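PDB 4RTB: HydG protein from Carboxydothermus hydrogenoformans, which is a radical S-adenosylmethionine enzyme that carries a [4Fe-4S] cluster and acts as a CO/CN synthase in the maturation of [FeFe]-hydrogenase. Local coordinates for residues T203-V215 with I246-E260. Sequence-based numbering, arbitrary orientation.
Sequences TYQLFQESYNPEV and IGIGALFGLGDPLFE. With SAM (S-adenosylmethionine), chain B.
Tyr-204 and Gln-205 run parallel to Ile-246 and Gly-247, joined by two backbone hydrogen bonds: Gly-247 N to Tyr-204 O (2.9 Å) and Leu-206 N to Gly-247 O. Past them, Gln-208 N donates to Gly-249 O, and Leu-251 N makes a weak bond to Glu-209 O. The two glycines let side chains lie against bare backbone: Gln-205 CG rests on Gly-247 CA, and the Phe-207 ring brings CD1 to 3.5 Å from Gly-249 CA.

Farther along, the Glu-260 carboxylate accepts two hydrogen bonds from the turn. Its chain bends at chi2 (84°), bringing OE2 to Ser-210 OG (2.8 Å) and Tyr-211 N (3.0 Å), both on the same face of the carboxylate plane. Ser-210 OG also accepts from Asn-212 N, closing an ST turn, so one hydroxyl links the turn to helix 257-275.

Two aromatic rings, Phe-259 and Tyr-211, fill in beside this point. The Asn-212 amide sits over one face of the Phe-259 ring, offset toward its rim with the planes 45° apart, while Tyr-211 O lies at the ring edge. Tyr-211 points its own ring edge at Ala-250 CB (4.2 Å from CE1) and Ile-248 CG2; its hydroxyl is hydrogen-bonded to His-267 ND1.

On the S-adenosylmethionine side, Glu-209 OE2 accepts from ribose O3' and OE1 from O2', the latter modelled too close for its length to be trusted, with Lys-225 and Arg-231 as long, weak ion-pair partners of OE2. Leu-251 CD1 lies 3.7 Å from adenine N3. Neighbouring parallel strands whose C-terminal ends carry the ribose and adenine contacts of S-adenosylmethionine are characteristic of the radical SAM barrel.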
loop_
_atom_site.group_PDB
_atom_site.type_symbol
_atom_site.label_atom_id
_atom_site.label_comp_id
_atom_site.label_asym_id
_atom_site.label_seq_id
_atom_site.Cartn_x
_atom_site.Cartn_y
_atom_site.Cartn_z
ATOM N N THR A 203 0.865 -2.417 11.403
ATOM C CA THR A 203 1.936 -2.497 10.421
ATOM C C THR A 203 2.716 -1.194 10.347
ATOM O O THR A 203 2.138 -0.108 10.350
ATOM C CB THR A 203 1.386 -2.839 9.019
ATOM O OG1 THR A 203 0.647 -4.065 9.078
ATOM C CG2 THR A 203 2.520 -2.982 8.013
ATOM N N TYR A 204 4.036 -1.314 10.287
ATOM C CA TYR A 204 4.905 -0.160 10.129
ATOM C C TYR A 204 5.351 -0.028 8.677
ATOM O O TYR A 204 6.103 -0.861 8.173
ATOM C CB TYR A 204 6.114 -0.276 11.055
ATOM C CG TYR A 204 7.221 0.697 10.735
ATOM C CD1 TYR A 204 8.418 0.258 10.186
ATOM C CD2 TYR A 204 7.064 2.055 10.971
ATOM C CE1 TYR A 204 9.431 1.143 9.888
ATOM C CE2 TYR A 204 8.071 2.949 10.676
ATOM C CZ TYR A 204 9.253 2.488 10.135
ATOM O OH TYR A 204 10.260 3.378 9.839
ATOM N N GLN A 205 4.878 1.017 8.006
ATOM C CA GLN A 205 5.187 1.211 6.593
ATOM C C GLN A 205 6.278 2.251 6.367
ATOM O O GLN A 205 6.155 3.400 6.793
ATOM C CB GLN A 205 3.926 1.607 5.824
ATOM C CG GLN A 205 3.106 0.417 5.365
ATOM C CD GLN A 205 1.667 0.778 5.067
ATOM O OE1 GLN A 205 1.355 1.920 4.728
ATOM N NE2 GLN A 205 0.774 -0.198 5.207
ATOM N N LEU A 206 7.342 1.835 5.691
ATOM C CA LEU A 206 8.425 2.740 5.329
ATOM C C LEU A 206 8.797 2.532 3.866
ATOM O O LEU A 206 9.275 1.462 3.485
ATOM C CB LEU A 206 9.639 2.520 6.235
ATOM C CG LEU A 206 10.603 3.696 6.427
ATOM C CD1 LEU A 206 11.577 3.838 5.265
ATOM C CD2 LEU A 206 9.830 4.987 6.651
ATOM N N PHE A 207 8.574 3.555 3.049
ATOM C CA PHE A 207 8.851 3.450 1.623
ATOM C C PHE A 207 10.290 3.869 1.339
ATOM O O PHE A 207 10.747 4.905 1.815
ATOM C CB PHE A 207 7.881 4.311 0.801
ATOM C CG PHE A 207 6.428 4.121 1.157
ATOM C CD1 PHE A 207 5.973 2.932 1.709
ATOM C CD2 PHE A 207 5.514 5.138 0.932
ATOM C CE1 PHE A 207 4.641 2.769 2.036
ATOM C CE2 PHE A 207 4.181 4.979 1.255
ATOM C CZ PHE A 207 3.744 3.793 1.806
ATOM N N GLN A 208 11.000 3.060 0.561
ATOM C CA GLN A 208 12.367 3.382 0.166
ATOM C C GLN A 208 12.374 4.575 -0.797
ATOM O O GLN A 208 13.413 5.209 -1.010
ATOM C CB GLN A 208 13.033 2.155 -0.472
ATOM C CG GLN A 208 14.455 2.357 -0.986
ATOM C CD GLN A 208 15.373 2.985 0.043
ATOM O OE1 GLN A 208 15.263 2.715 1.239
ATOM N NE2 GLN A 208 16.284 3.836 -0.417
ATOM N N GLU A 209 11.198 4.878 -1.349
ATOM C CA GLU A 209 11.002 5.915 -2.373
ATOM C C GLU A 209 11.751 5.573 -3.659
ATOM O O GLU A 209 11.150 5.489 -4.729
ATOM C CB GLU A 209 11.433 7.301 -1.870
ATOM C CG GLU A 209 10.964 7.660 -0.464
ATOM C CD GLU A 209 9.464 7.873 -0.355
ATOM O OE1 GLU A 209 8.779 7.922 -1.398
ATOM O OE2 GLU A 209 8.970 7.994 0.786
ATOM N N SER A 210 13.062 5.391 -3.556
ATOM C CA SER A 210 13.855 4.933 -4.688
ATOM C C SER A 210 15.014 4.051 -4.254
ATOM O O SER A 210 15.663 4.310 -3.242
ATOM C CB SER A 210 14.396 6.110 -5.492
ATOM O OG SER A 210 15.385 5.656 -6.399
ATOM N N TYR A 211 15.270 3.017 -5.045
ATOM C CA TYR A 211 16.349 2.084 -4.766
ATOM C C TYR A 211 17.611 2.439 -5.537
ATOM O O TYR A 211 18.641 1.782 -5.385
ATOM C CB TYR A 211 15.911 0.658 -5.094
ATOM C CG TYR A 211 14.993 0.070 -4.052
ATOM C CD1 TYR A 211 13.620 0.264 -4.114
ATOM C CD2 TYR A 211 15.503 -0.668 -2.995
ATOM C CE1 TYR A 211 12.781 -0.268 -3.155
ATOM C CE2 TYR A 211 14.675 -1.203 -2.034
ATOM C CZ TYR A 211 13.317 -1.000 -2.118
ATOM O OH TYR A 211 12.500 -1.534 -1.158
ATOM N N ASN A 212 17.534 3.474 -6.368
ATOM C CA ASN A 212 18.719 3.958 -7.064
ATOM C C ASN A 212 19.355 5.106 -6.297
ATOM O O ASN A 212 18.800 6.204 -6.254
ATOM C CB ASN A 212 18.383 4.400 -8.491
ATOM C CG ASN A 212 19.594 4.376 -9.406
ATOM O OD1 ASN A 212 20.602 3.736 -9.103
ATOM N ND2 ASN A 212 19.500 5.071 -10.534
ATOM N N PRO A 213 20.524 4.852 -5.688
ATOM C CA PRO A 213 21.243 5.864 -4.906
ATOM C C PRO A 213 21.532 7.113 -5.727
ATOM O O PRO A 213 21.646 8.205 -5.172
ATOM C CB PRO A 213 22.547 5.158 -4.520
ATOM C CG PRO A 213 22.245 3.705 -4.634
ATOM C CD PRO A 213 21.265 3.581 -5.755
ATOM N N GLU A 214 21.632 6.944 -7.042
ATOM C CA GLU A 214 21.981 8.040 -7.934
ATOM C C GLU A 214 20.810 8.996 -8.163
ATOM O O GLU A 214 21.021 10.182 -8.417
ATOM C CB GLU A 214 22.490 7.495 -9.273
ATOM C CG GLU A 214 23.633 6.489 -9.152
ATOM C CD GLU A 214 24.789 6.997 -8.300
ATOM O OE1 GLU A 214 25.202 8.165 -8.473
ATOM O OE2 GLU A 214 25.285 6.223 -7.452
ATOM N N VAL A 215 19.583 8.488 -8.077
ATOM C CA VAL A 215 18.412 9.353 -8.195
ATOM C C VAL A 215 17.853 9.666 -6.803
ATOM O O VAL A 215 17.180 10.682 -6.608
ATOM C CB VAL A 215 17.308 8.729 -9.101
ATOM C CG1 VAL A 215 17.935 7.990 -10.274
ATOM C CG2 VAL A 215 16.404 7.802 -8.318
ATOM N N ILE A 246 5.664 -5.348 8.508
ATOM C CA ILE A 246 6.272 -4.172 7.893
ATOM C C ILE A 246 5.796 -3.969 6.458
ATOM O O ILE A 246 5.314 -4.905 5.820
ATOM C CB ILE A 246 7.806 -4.274 7.894
ATOM C CG1 ILE A 246 8.250 -5.493 7.085
ATOM C CG2 ILE A 246 8.335 -4.351 9.318
ATOM C CD1 ILE A 246 9.737 -5.756 7.131
ATOM N N GLY A 247 5.942 -2.749 5.952
ATOM C CA GLY A 247 5.516 -2.440 4.600
ATOM C C GLY A 247 6.568 -1.728 3.772
ATOM O O GLY A 247 7.065 -0.672 4.158
ATOM N N ILE A 248 6.911 -2.309 2.625
ATOM C CA ILE A 248 7.828 -1.667 1.688
ATOM C C ILE A 248 7.045 -0.718 0.783
ATOM O O ILE A 248 5.820 -0.766 0.749
ATOM C CB ILE A 248 8.586 -2.704 0.822
ATOM C CG1 ILE A 248 9.114 -3.855 1.672
ATOM C CG2 ILE A 248 9.755 -2.067 0.095
ATOM C CD1 ILE A 248 10.226 -4.638 0.987
ATOM N N GLY A 249 7.753 0.152 0.068
ATOM C CA GLY A 249 7.156 0.993 -0.950
ATOM C C GLY A 249 8.225 1.604 -1.837
ATOM O O GLY A 249 9.374 1.750 -1.426
ATOM N N ALA A 250 7.850 1.952 -3.063
ATOM C CA ALA A 250 8.759 2.635 -3.973
ATOM C C ALA A 250 8.001 3.663 -4.795
ATOM O O ALA A 250 7.048 3.330 -5.491
ATOM C CB ALA A 250 9.462 1.644 -4.882
ATOM N N LEU A 251 8.422 4.917 -4.707
ATOM C CA LEU A 251 7.782 5.983 -5.462
ATOM C C LEU A 251 8.113 5.847 -6.943
ATOM O O LEU A 251 9.282 5.885 -7.337
ATOM C CB LEU A 251 8.215 7.349 -4.932
ATOM C CG LEU A 251 7.364 8.548 -5.347
ATOM C CD1 LEU A 251 5.897 8.165 -5.416
ATOM C CD2 LEU A 251 7.569 9.678 -4.356
ATOM N N PHE A 252 7.080 5.674 -7.761
ATOM C CA PHE A 252 7.269 5.482 -9.195
ATOM C C PHE A 252 7.164 6.797 -9.951
ATOM O O PHE A 252 6.226 7.569 -9.750
ATOM C CB PHE A 252 6.258 4.471 -9.735
ATOM C CG PHE A 252 6.569 3.054 -9.356
ATOM C CD1 PHE A 252 7.447 2.300 -10.116
ATOM C CD2 PHE A 252 5.997 2.478 -8.232
ATOM C CE1 PHE A 252 7.746 0.994 -9.766
ATOM C CE2 PHE A 252 6.293 1.174 -7.876
ATOM C CZ PHE A 252 7.169 0.432 -8.644
ATOM N N GLY A 253 8.137 7.042 -10.822
ATOM C CA GLY A 253 8.215 8.295 -11.546
ATOM C C GLY A 253 9.428 9.081 -11.096
ATOM O O GLY A 253 9.745 10.136 -11.645
ATOM N N LEU A 254 10.105 8.559 -10.079
ATOM C CA LEU A 254 11.323 9.172 -9.570
ATOM C C LEU A 254 12.498 8.817 -10.472
ATOM O O LEU A 254 13.226 9.696 -10.931
ATOM C CB LEU A 254 11.589 8.722 -8.132
ATOM C CG LEU A 254 11.508 9.806 -7.056
ATOM C CD1 LEU A 254 10.297 10.706 -7.261
ATOM C CD2 LEU A 254 11.488 9.181 -5.670
ATOM N N GLY A 255 12.671 7.526 -10.727
ATOM C CA GLY A 255 13.693 7.055 -11.644
ATOM C C GLY A 255 13.127 6.047 -12.625
ATOM O O GLY A 255 11.908 5.925 -12.759
ATOM N N ASP A 256 14.012 5.329 -13.313
ATOM C CA ASP A 256 13.591 4.287 -14.244
ATOM C C ASP A 256 12.761 3.251 -13.497
ATOM O O ASP A 256 13.257 2.602 -12.578
ATOM C CB ASP A 256 14.801 3.631 -14.912
ATOM C CG ASP A 256 14.451 2.963 -16.227
ATOM O OD1 ASP A 256 14.133 1.754 -16.222
ATOM O OD2 ASP A 256 14.493 3.651 -17.270
ATOM N N PRO A 257 11.489 3.101 -13.890
ATOM C CA PRO A 257 10.514 2.264 -13.182
ATOM C C PRO A 257 10.973 0.811 -13.094
ATOM O O PRO A 257 10.697 0.126 -12.103
ATOM C CB PRO A 257 9.248 2.391 -14.040
ATOM C CG PRO A 257 9.483 3.585 -14.917
ATOM C CD PRO A 257 10.946 3.624 -15.153
ATOM N N LEU A 258 11.672 0.361 -14.132
ATOM C CA LEU A 258 12.240 -0.979 -14.171
ATOM C C LEU A 258 13.129 -1.232 -12.959
ATOM O O LEU A 258 13.024 -2.266 -12.292
ATOM C CB LEU A 258 13.038 -1.177 -15.464
ATOM C CG LEU A 258 13.907 -2.432 -15.566
ATOM C CD1 LEU A 258 13.054 -3.673 -15.396
ATOM C CD2 LEU A 258 14.660 -2.471 -16.890
ATOM N N PHE A 259 13.993 -0.265 -12.674
ATOM C CA PHE A 259 14.949 -0.396 -11.588
ATOM C C PHE A 259 14.270 -0.467 -10.221
ATOM O O PHE A 259 14.656 -1.275 -9.379
ATOM C CB PHE A 259 15.945 0.762 -11.615
ATOM C CG PHE A 259 17.101 0.580 -10.680
ATOM C CD1 PHE A 259 18.246 -0.074 -11.098
ATOM C CD2 PHE A 259 17.040 1.056 -9.382
ATOM C CE1 PHE A 259 19.312 -0.247 -10.238
ATOM C CE2 PHE A 259 18.101 0.882 -8.519
ATOM C CZ PHE A 259 19.240 0.233 -8.948
ATOM N N GLU A 260 13.270 0.382 -10.002
ATOM C CA GLU A 260 12.554 0.403 -8.730
ATOM C C GLU A 260 11.738 -0.876 -8.532
ATOM O O GLU A 260 11.704 -1.439 -7.433
ATOM C CB GLU A 260 11.647 1.636 -8.640
ATOM C CG GLU A 260 12.131 2.713 -7.669
ATOM C CD GLU A 260 13.159 3.654 -8.276
ATOM O OE1 GLU A 260 12.783 4.471 -9.146
ATOM O OE2 GLU A 260 14.341 3.584 -7.879
HETATM N N SAM B . 7.453 11.414 6.151
HETATM C CA SAM B . 7.587 9.960 6.074
HETATM C C SAM B . 8.483 9.489 4.934
HETATM O O SAM B . 8.969 10.269 4.122
HETATM O OXT SAM B . 8.741 8.295 4.804
HETATM C CB SAM B . 6.226 9.280 5.934
HETATM C CG SAM B . 5.077 10.127 5.389
HETATM S SD SAM B . 5.168 10.685 3.669
HETATM C CE SAM B . 3.935 11.985 3.776
HETATM C "C5'" SAM B . 4.064 9.515 2.847
HETATM C "C4'" SAM B . 4.478 9.114 1.434
HETATM O "O4'" SAM B . 3.915 9.938 0.426
HETATM C "C3'" SAM B . 5.982 9.200 1.229
HETATM O "O3'" SAM B . 6.601 7.997 1.613
HETATM C "C2'" SAM B . 6.119 9.450 -0.258
HETATM O "O2'" SAM B . 6.543 8.281 -0.915
HETATM C "C1'" SAM B . 4.717 9.790 -0.732
HETATM N N9 SAM B . 4.780 11.023 -1.528
HETATM C C8 SAM B . 5.381 12.195 -1.160
HETATM N N7 SAM B . 5.235 13.088 -2.162
HETATM C C5 SAM B . 4.558 12.496 -3.170
HETATM C C6 SAM B . 4.147 12.952 -4.414
HETATM N N6 SAM B . 4.420 14.197 -4.792
HETATM N N1 SAM B . 3.456 12.106 -5.255
HETATM C C2 SAM B . 3.176 10.815 -4.857
HETATM N N3 SAM B . 3.587 10.367 -3.619
HETATM C C4 SAM B . 4.266 11.196 -2.787
#